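Long-range contact in cytochrome P450 (Zobellia galactanivorans, PDB 6G5O), which belongs to the cytochrome P450 family of haem proteins and holds protoporphyrin IX with its iron in a pocket inside the fold: residues D64-D76 with T206-F218. Numbering follows the deposited sequence.
Sequences DIRDTRQIPFEVD and TKEEVKGVMVLTF. With HEM (protoporphyrin IX containing Fe), chain C.
Leu-216 overlaps the bend of the 64-76 loop with both of its methyls. CD2 lies 3.3 Å from Ile-71 O and 3.7 Å from Phe-73 CB and also touches the haem methyl CMD; CD1 comes 3.5 Å from Gln-70 OE1. With CG anti to the backbone N (chi1 168°), this leucine is wedged between loop and porphyrin. Phe-73 turns its ring edge to the haem propionate oxygen O1A, and Pro-72, which follows a cis peptide bond, packs against the other propionate; with Thr-217 these residues belong to the haem pocket. One turn nearer the helix N terminus, the loop backbone runs close over Gly-212, where the absence of a side chain lets Arg-69 O approach the glycine CA to 3.4 Å. Ile-71 N donates to Gly-212 O at 3.2 Å, from above the carbonyl plane rather than along a lone pair. The side chain of Ile-71 spreads over Val-213 and, through CD1, Glu-209 CG. Glu-209 OE1 closes a capping box with Thr-206 and pairs with Arg-203, while OE2 is hydrogen-bonded to Tyr-83 OH. A water joins Arg-69 O to Glu-208 O, and near it Thr-68 places its methyl and hydroxyl against the solvent-exposed Glu-208. The extended Gln-70 side chain runs beside the helix, its NE2 3.4 Å from Val-215 CG1 and over one face of the Arg-66 guanidinium. Arg-66, also paired with Glu-62, grips Glu-74 end-on through NH1 and NH2, and Glu-74 OE1 receives Gln-70 N on its anti lone pair, which holds the loop folded. Loop and helix thus meet through one direct hydrogen bond, two CA-H...O contacts and mostly close van der Waals packing beside the haem.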
loop_
_atom_site.group_PDB
_atom_site.type_symbol
_atom_site.label_atom_id
_atom_site.label_comp_id
_atom_site.label_asym_id
_atom_site.label_seq_id
_atom_site.Cartn_x
_atom_site.Cartn_y
_atom_site.Cartn_z
ATOM N N ASP A 64 -0.853 -7.217 -20.596
ATOM C CA ASP A 64 -0.321 -8.378 -21.268
ATOM C C ASP A 64 -0.196 -9.567 -20.337
ATOM O O ASP A 64 0.031 -10.690 -20.810
ATOM C CB ASP A 64 1.024 -8.039 -21.944
ATOM C CG ASP A 64 0.848 -7.138 -23.188
ATOM O OD1 ASP A 64 -0.292 -7.077 -23.730
ATOM O OD2 ASP A 64 1.847 -6.492 -23.613
ATOM N N ILE A 65 -0.364 -9.333 -19.033
ATOM C CA ILE A 65 -0.211 -10.407 -18.050
ATOM C C ILE A 65 -1.496 -10.881 -17.407
ATOM O O ILE A 65 -1.466 -11.899 -16.733
ATOM C CB ILE A 65 0.820 -10.111 -16.947
ATOM C CG1 ILE A 65 0.279 -9.141 -15.870
ATOM C CG2 ILE A 65 2.106 -9.588 -17.552
ATOM C CD1 ILE A 65 1.140 -9.088 -14.613
ATOM N N ARG A 66 -2.619 -10.199 -17.611
ATOM C CA ARG A 66 -3.853 -10.649 -16.980
ATOM C C ARG A 66 -5.086 -10.162 -17.710
ATOM O O ARG A 66 -5.056 -9.145 -18.360
ATOM C CB ARG A 66 -3.899 -10.216 -15.493
ATOM C CG ARG A 66 -4.193 -8.732 -15.224
ATOM C CD ARG A 66 -4.097 -8.408 -13.697
ATOM N NE ARG A 66 -4.044 -6.984 -13.355
ATOM C CZ ARG A 66 -5.086 -6.141 -13.327
ATOM N NH1 ARG A 66 -6.324 -6.555 -13.618
ATOM N NH2 ARG A 66 -4.885 -4.849 -13.010
ATOM N N ASP A 67 -6.167 -10.918 -17.556
ATOM C CA ASP A 67 -7.432 -10.686 -18.221
ATOM C C ASP A 67 -8.541 -10.281 -17.223
ATOM O O ASP A 67 -9.519 -9.658 -17.590
ATOM C CB ASP A 67 -7.851 -12.000 -18.926
ATOM N N THR A 68 -8.405 -10.677 -15.963
ATOM C CA THR A 68 -9.464 -10.510 -14.964
ATOM C C THR A 68 -9.540 -9.096 -14.336
ATOM O O THR A 68 -8.549 -8.575 -13.776
ATOM C CB THR A 68 -9.243 -11.514 -13.828
ATOM O OG1 THR A 68 -9.113 -12.836 -14.376
ATOM C CG2 THR A 68 -10.379 -11.473 -12.792
ATOM N N ARG A 69 -10.727 -8.507 -14.419
ATOM C CA ARG A 69 -11.000 -7.165 -13.909
ATOM C C ARG A 69 -10.964 -7.162 -12.377
ATOM O O ARG A 69 -11.651 -7.952 -11.733
ATOM C CB ARG A 69 -12.378 -6.698 -14.374
ATOM C CG ARG A 69 -12.814 -5.353 -13.809
ATOM C CD ARG A 69 -14.115 -4.864 -14.457
ATOM N NE ARG A 69 -13.963 -4.771 -15.916
ATOM C CZ ARG A 69 -13.294 -3.817 -16.587
ATOM N NH1 ARG A 69 -12.695 -2.794 -15.977
ATOM N NH2 ARG A 69 -13.214 -3.883 -17.906
ATOM N N GLN A 70 -10.161 -6.284 -11.804
ATOM C CA GLN A 70 -10.060 -6.210 -10.353
ATOM C C GLN A 70 -11.183 -5.385 -9.770
ATOM O O GLN A 70 -11.673 -4.441 -10.411
ATOM C CB GLN A 70 -8.684 -5.730 -9.940
ATOM C CG GLN A 70 -7.678 -6.802 -10.258
ATOM C CD GLN A 70 -6.266 -6.529 -9.827
ATOM O OE1 GLN A 70 -5.960 -5.494 -9.217
ATOM N NE2 GLN A 70 -5.375 -7.487 -10.138
ATOM N N ILE A 71 -11.642 -5.784 -8.587
ATOM C CA ILE A 71 -12.855 -5.235 -7.966
ATOM C C ILE A 71 -12.598 -4.881 -6.479
ATOM O O ILE A 71 -12.151 -5.749 -5.733
ATOM C CB ILE A 71 -14.004 -6.245 -8.091
ATOM C CG1 ILE A 71 -14.302 -6.474 -9.595
ATOM C CG2 ILE A 71 -15.266 -5.747 -7.381
ATOM C CD1 ILE A 71 -15.373 -7.496 -9.889
ATOM N N PRO A 72 -12.862 -3.630 -6.053
ATOM C CA PRO A 72 -13.519 -2.570 -6.849
ATOM C C PRO A 72 -12.604 -1.659 -7.674
ATOM O O PRO A 72 -13.076 -0.717 -8.315
ATOM C CB PRO A 72 -14.175 -1.685 -5.757
ATOM C CG PRO A 72 -13.968 -2.359 -4.475
ATOM C CD PRO A 72 -12.757 -3.218 -4.649
ATOM N N PHE A 73 -11.316 -1.952 -7.643
ATOM C CA PHE A 73 -10.261 -1.154 -8.237
ATOM C C PHE A 73 -10.457 -0.672 -9.676
ATOM O O PHE A 73 -10.124 0.488 -9.994
ATOM C CB PHE A 73 -9.013 -1.992 -8.162
ATOM C CG PHE A 73 -7.790 -1.345 -8.685
ATOM C CD1 PHE A 73 -7.403 -0.093 -8.252
ATOM C CD2 PHE A 73 -6.946 -2.065 -9.552
ATOM C CE1 PHE A 73 -6.247 0.467 -8.734
ATOM C CE2 PHE A 73 -5.776 -1.515 -10.016
ATOM C CZ PHE A 73 -5.431 -0.239 -9.600
ATOM N N GLU A 74 -10.984 -1.555 -10.533
ATOM C CA GLU A 74 -11.091 -1.281 -11.975
ATOM C C GLU A 74 -12.539 -1.125 -12.339
ATOM O O GLU A 74 -12.986 -1.620 -13.363
ATOM C CB GLU A 74 -10.397 -2.407 -12.802
ATOM C CG GLU A 74 -8.889 -2.191 -12.866
ATOM C CD GLU A 74 -8.016 -3.354 -13.347
ATOM O OE1 GLU A 74 -8.394 -4.543 -13.203
ATOM O OE2 GLU A 74 -6.876 -3.042 -13.836
ATOM N N VAL A 75 -13.282 -0.434 -11.487
ATOM C CA VAL A 75 -14.709 -0.193 -11.709
ATOM C C VAL A 75 -15.012 1.250 -11.332
ATOM O O VAL A 75 -14.472 1.758 -10.337
ATOM C CB VAL A 75 -15.600 -1.165 -10.882
ATOM C CG1 VAL A 75 -17.060 -0.932 -11.187
ATOM C CG2 VAL A 75 -15.268 -2.620 -11.188
ATOM N N ASP A 76 -15.887 1.888 -12.107
ATOM C CA ASP A 76 -16.265 3.272 -11.899
ATOM C C ASP A 76 -17.623 3.327 -11.248
ATOM O O ASP A 76 -18.395 2.386 -11.350
ATOM C CB ASP A 76 -16.342 4.037 -13.227
ATOM C CG ASP A 76 -14.969 4.334 -13.838
ATOM O OD1 ASP A 76 -14.117 5.002 -13.154
ATOM O OD2 ASP A 76 -14.743 3.935 -15.027
ATOM N N THR A 206 -20.141 -14.242 -8.721
ATOM C CA THR A 206 -19.525 -15.339 -9.441
ATOM C C THR A 206 -18.076 -15.531 -8.998
ATOM O O THR A 206 -17.473 -14.663 -8.381
ATOM C CB THR A 206 -19.425 -15.037 -10.943
ATOM O OG1 THR A 206 -18.598 -13.885 -11.117
ATOM C CG2 THR A 206 -20.822 -14.787 -11.581
ATOM N N LYS A 207 -17.508 -16.661 -9.397
ATOM C CA LYS A 207 -16.138 -16.974 -9.106
ATOM C C LYS A 207 -15.174 -15.980 -9.713
ATOM O O LYS A 207 -14.143 -15.679 -9.079
ATOM C CB LYS A 207 -15.803 -18.364 -9.594
ATOM C CG LYS A 207 -16.553 -19.454 -8.880
ATOM C CD LYS A 207 -16.023 -20.796 -9.367
ATOM C CE LYS A 207 -16.822 -21.957 -8.784
ATOM N NZ LYS A 207 -15.957 -23.175 -8.834
ATOM N N GLU A 208 -15.501 -15.496 -10.926
ATOM C CA GLU A 208 -14.727 -14.467 -11.600
ATOM C C GLU A 208 -14.699 -13.151 -10.820
ATOM O O GLU A 208 -13.651 -12.462 -10.799
ATOM C CB GLU A 208 -15.257 -14.211 -13.024
ATOM C CG GLU A 208 -14.541 -13.135 -13.869
ATOM C CD GLU A 208 -13.129 -13.535 -14.380
ATOM O OE1 GLU A 208 -12.584 -14.594 -13.967
ATOM O OE2 GLU A 208 -12.554 -12.782 -15.218
ATOM N N GLU A 209 -15.831 -12.773 -10.238
ATOM C CA GLU A 209 -15.877 -11.569 -9.406
ATOM C C GLU A 209 -15.067 -11.778 -8.126
ATOM O O GLU A 209 -14.354 -10.903 -7.730
ATOM C CB GLU A 209 -17.309 -11.173 -9.084
ATOM C CG GLU A 209 -17.998 -10.493 -10.265
ATOM C CD GLU A 209 -19.502 -10.497 -10.122
ATOM O OE1 GLU A 209 -20.035 -11.584 -9.870
ATOM O OE2 GLU A 209 -20.149 -9.425 -10.195
ATOM N N VAL A 210 -15.153 -12.945 -7.516
ATOM C CA VAL A 210 -14.421 -13.223 -6.284
ATOM C C VAL A 210 -12.944 -13.156 -6.587
ATOM O O VAL A 210 -12.187 -12.604 -5.809
ATOM C CB VAL A 210 -14.853 -14.585 -5.672
ATOM C CG1 VAL A 210 -13.984 -15.003 -4.467
ATOM C CG2 VAL A 210 -16.295 -14.479 -5.228
ATOM N N LYS A 211 -12.542 -13.653 -7.752
ATOM C CA LYS A 211 -11.144 -13.653 -8.119
ATOM C C LYS A 211 -10.637 -12.216 -8.287
ATOM O O LYS A 211 -9.509 -11.882 -7.906
ATOM C CB LYS A 211 -10.956 -14.447 -9.411
ATOM C CG LYS A 211 -9.528 -14.528 -9.917
ATOM C CD LYS A 211 -9.460 -15.294 -11.229
ATOM C CE LYS A 211 -8.044 -15.287 -11.811
ATOM N NZ LYS A 211 -7.873 -16.286 -12.898
ATOM N N GLY A 212 -11.492 -11.378 -8.879
ATOM C CA GLY A 212 -11.263 -9.939 -8.996
ATOM C C GLY A 212 -10.954 -9.219 -7.667
ATOM O O GLY A 212 -10.049 -8.380 -7.608
ATOM N N VAL A 213 -11.678 -9.577 -6.615
ATOM C CA VAL A 213 -11.438 -9.022 -5.311
ATOM C C VAL A 213 -10.176 -9.607 -4.681
ATOM O O VAL A 213 -9.401 -8.896 -4.038
ATOM C CB VAL A 213 -12.618 -9.318 -4.357
ATOM C CG1 VAL A 213 -12.340 -8.729 -2.960
ATOM C CG2 VAL A 213 -13.919 -8.763 -4.949
ATOM N N MET A 214 -10.006 -10.917 -4.840
ATOM C CA MET A 214 -8.937 -11.630 -4.136
ATOM C C MET A 214 -7.539 -11.402 -4.700
ATOM O O MET A 214 -6.578 -11.195 -3.926
ATOM C CB MET A 214 -9.257 -13.110 -4.022
ATOM C CG MET A 214 -10.426 -13.449 -3.124
ATOM S SD MET A 214 -10.355 -12.707 -1.475
ATOM C CE MET A 214 -8.789 -13.438 -0.912
ATOM N N VAL A 215 -7.406 -11.358 -6.025
ATOM C CA VAL A 215 -6.097 -11.017 -6.610
ATOM C C VAL A 215 -5.662 -9.597 -6.198
ATOM O O VAL A 215 -4.482 -9.334 -5.893
ATOM C CB VAL A 215 -6.105 -11.081 -8.157
ATOM C CG1 VAL A 215 -4.786 -10.528 -8.725
ATOM C CG2 VAL A 215 -6.337 -12.500 -8.647
ATOM N N LEU A 216 -6.611 -8.666 -6.266
ATOM C CA LEU A 216 -6.373 -7.304 -5.846
ATOM C C LEU A 216 -5.944 -7.229 -4.411
ATOM O O LEU A 216 -5.042 -6.499 -4.085
ATOM C CB LEU A 216 -7.620 -6.470 -6.031
ATOM C CG LEU A 216 -7.643 -5.081 -5.387
ATOM C CD1 LEU A 216 -6.593 -4.146 -6.001
ATOM C CD2 LEU A 216 -9.074 -4.532 -5.511
ATOM N N THR A 217 -6.615 -7.981 -3.565
ATOM C CA THR A 217 -6.302 -8.016 -2.147
ATOM C C THR A 217 -4.868 -8.523 -1.830
ATOM O O THR A 217 -4.170 -7.932 -0.993
ATOM C CB THR A 217 -7.368 -8.842 -1.407
ATOM O OG1 THR A 217 -8.634 -8.190 -1.570
ATOM C CG2 THR A 217 -7.065 -8.945 0.038
ATOM N N PHE A 218 -4.445 -9.617 -2.473
ATOM C CA PHE A 218 -3.068 -10.102 -2.339
ATOM C C PHE A 218 -2.050 -9.123 -2.876
ATOM O O PHE A 218 -1.009 -8.890 -2.239
ATOM C CB PHE A 218 -2.845 -11.435 -3.054
ATOM C CG PHE A 218 -3.188 -12.608 -2.222
ATOM C CD1 PHE A 218 -4.477 -13.078 -2.188
ATOM C CD2 PHE A 218 -2.228 -13.205 -1.418
ATOM C CE1 PHE A 218 -4.800 -14.164 -1.378
ATOM C CE2 PHE A 218 -2.541 -14.310 -0.629
ATOM C CZ PHE A 218 -3.833 -14.790 -0.605
HETATM C CHA HEM C . -6.432 1.224 -3.040
HETATM C CHB HEM C . -2.269 2.569 -0.992
HETATM C CHC HEM C . -2.319 -1.372 1.775
HETATM C CHD HEM C . -6.092 -3.005 -0.676
HETATM C C1A HEM C . -5.304 1.938 -2.699
HETATM C C2A HEM C . -4.935 3.196 -3.257
HETATM C C3A HEM C . -3.799 3.550 -2.675
HETATM C C4A HEM C . -3.409 2.542 -1.764
HETATM C CMA HEM C . -3.080 4.827 -2.961
HETATM C CAA HEM C . -5.683 4.053 -4.277
HETATM C CBA HEM C . -5.521 3.455 -5.666
HETATM C CGA HEM C . -6.331 4.219 -6.690
HETATM O O1A HEM C . -6.648 3.656 -7.735
HETATM O O2A HEM C . -6.713 5.391 -6.521
HETATM C C1B HEM C . -1.927 1.610 -0.061
HETATM C C2B HEM C . -0.849 1.790 0.829
HETATM C C3B HEM C . -0.826 0.664 1.620
HETATM C C4B HEM C . -1.974 -0.176 1.155
HETATM C CMB HEM C . 0.105 2.946 0.849
HETATM C CAB HEM C . 0.005 0.255 2.750
HETATM C CBB HEM C . 0.859 1.025 3.396
HETATM C C1C HEM C . -3.352 -2.174 1.366
HETATM C C2C HEM C . -3.599 -3.466 1.830
HETATM C C3C HEM C . -4.644 -3.963 1.093
HETATM C C4C HEM C . -5.033 -2.932 0.200
HETATM C CMC HEM C . -2.876 -4.180 2.928
HETATM C CAC HEM C . -5.308 -5.268 1.220
HETATM C CBC HEM C . -5.011 -6.254 2.060
HETATM C C1D HEM C . -6.510 -1.931 -1.478
HETATM C C2D HEM C . -7.725 -2.007 -2.308
HETATM C C3D HEM C . -7.848 -0.836 -2.953
HETATM C C4D HEM C . -6.666 -0.062 -2.555
HETATM C CMD HEM C . -8.656 -3.171 -2.343
HETATM C CAD HEM C . -8.950 -0.442 -3.919
HETATM C CBD HEM C . -10.080 0.412 -3.322
HETATM C CGD HEM C . -11.172 0.685 -4.375
HETATM O O1D HEM C . -10.953 0.468 -5.618
HETATM O O2D HEM C . -12.329 1.130 -4.058
HETATM N NA HEM C . -4.325 1.524 -1.810
HETATM N NB HEM C . -2.549 0.449 0.153
HETATM N NC HEM C . -4.197 -1.860 0.362
HETATM N ND HEM C . -5.936 -0.752 -1.664
HETATM FE FE HEM C . -4.334 -0.159 -0.804
HETATM O O HOH W 1 -13.615 -9.994 -12.205
HETATM O O HOH W 2 -2.908 -0.906 -2.376
#